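Local structure of protein kinase, putative (Bodo saltans, 6TLY) at residues 21-24 / 25-29. The protein is a putative serine/threonine kinase and kinetochore component of the KKT2 type, whose zinc-binding central domain, the piece described here, probably helps localise it to centromeres. Sequence-based numbering, arbitrary orientation.
Sequences GKMP and AGYKG
M23 meets Y27 four residues further along the same loop, where the chain arches between strands 18-20 and 30-31 of the C1-like part of the domain. Followed from its root, the tyrosine first sets Y27 CB against the backbone of the turn, 3.4 Å from P24 O. With CG anti to the backbone N (chi1 175°), the ring swings back under the arch and the two loop limbs lie on its opposite faces. M23 SD packs against Y27 CD2 (3.6 Å), and P24 CD lies 4.0 Å from Y27 CD1, oblique to the ring. One face carries M23 CG, 4.0 Å from the Y27 ring centroid and 22° off the normal, a CH-pi contact; the sulfur, M23 SD, 4.4 Å from that centroid, comes in obliquely as a Met-aromatic partner. The backbone returns over the opposite face of the Y27 ring, G29 N lying 3.5 Å above its plane and over its centre. Further out, Y27 CE2 still borders the methionine, with M23 SD at 4.1 Å.

Methionine suits this place because its slim, unbranched chain can cross the ring at about a right angle; proline restricts the backbone at the bend, and G26, with positive phi (70°), readily takes the return. I42 touches both M23 and Y27. Replacing Y27 by an alanine would remove the ring and would probably leave M23 CG and SD without their aromatic partner, with a gap beside them. No hydrogen bond joins 21-24 to 25-29, so between them the contact rests on dispersion, CH-pi and sulfur-aromatic attraction, which are weak and only loosely directional.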
loop_
_atom_site.group_PDB
_atom_site.type_symbol
_atom_site.label_atom_id
_atom_site.label_comp_id
_atom_site.label_asym_id
_atom_site.label_seq_id
_atom_site.Cartn_x
_atom_site.Cartn_y
_atom_site.Cartn_z
ATOM N N GLY A 21 2.769 -8.589 11.443
ATOM C CA GLY A 21 2.893 -8.348 12.873
ATOM C C GLY A 21 4.264 -8.632 13.445
ATOM O O GLY A 21 4.504 -8.386 14.625
ATOM N N LYS A 22 5.157 -9.113 12.597
ATOM C CA LYS A 22 6.551 -9.419 12.975
ATOM C C LYS A 22 7.487 -8.716 11.995
ATOM O O LYS A 22 7.089 -8.421 10.885
ATOM C CB LYS A 22 6.788 -10.933 13.036
ATOM N N MET A 23 8.712 -8.485 12.421
ATOM C CA MET A 23 9.702 -7.791 11.580
ATOM C C MET A 23 10.760 -8.742 11.046
ATOM O O MET A 23 11.361 -9.470 11.822
ATOM C CB MET A 23 10.420 -6.748 12.422
ATOM C CG MET A 23 10.028 -5.369 12.058
ATOM S SD MET A 23 11.068 -4.324 12.971
ATOM C CE MET A 23 10.769 -4.897 14.634
ATOM N N PRO A 24 11.080 -8.711 9.744
ATOM C CA PRO A 24 12.158 -9.529 9.212
ATOM C C PRO A 24 13.481 -8.809 9.493
ATOM O O PRO A 24 13.495 -7.677 9.841
ATOM C CB PRO A 24 11.962 -9.468 7.699
ATOM C CG PRO A 24 11.308 -8.132 7.491
ATOM C CD PRO A 24 10.462 -7.887 8.719
ATOM N N ALA A 25 14.579 -9.498 9.253
ATOM C CA ALA A 25 15.884 -8.827 9.358
ATOM C C ALA A 25 16.057 -7.921 8.135
ATOM O O ALA A 25 15.456 -8.177 7.090
ATOM C CB ALA A 25 16.977 -9.843 9.437
ATOM N N GLY A 26 16.874 -6.890 8.263
ATOM C CA GLY A 26 17.067 -5.927 7.188
ATOM C C GLY A 26 15.853 -5.042 6.949
ATOM O O GLY A 26 15.722 -4.460 5.876
ATOM N N TYR A 27 14.967 -4.901 7.942
ATOM C CA TYR A 27 13.709 -4.117 7.790
ATOM C C TYR A 27 13.978 -2.601 7.819
ATOM O O TYR A 27 14.283 -2.082 8.851
ATOM C CB TYR A 27 12.672 -4.573 8.819
ATOM C CG TYR A 27 11.404 -3.761 8.842
ATOM C CD1 TYR A 27 10.363 -4.008 7.970
ATOM C CD2 TYR A 27 11.254 -2.727 9.737
ATOM C CE1 TYR A 27 9.209 -3.247 7.984
ATOM C CE2 TYR A 27 10.113 -1.953 9.768
ATOM C CZ TYR A 27 9.079 -2.213 8.890
ATOM O OH TYR A 27 7.961 -1.435 8.934
ATOM N N LYS A 28 13.845 -1.919 6.686
ATOM C CA LYS A 28 14.070 -0.468 6.623
ATOM C C LYS A 28 12.858 0.372 7.065
ATOM O O LYS A 28 12.998 1.564 7.323
ATOM C CB LYS A 28 14.489 -0.048 5.204
ATOM N N GLY A 29 11.692 -0.235 7.129
ATOM C CA GLY A 29 10.484 0.484 7.495
ATOM C C GLY A 29 9.939 1.283 6.331
ATOM O O GLY A 29 10.429 1.179 5.198
#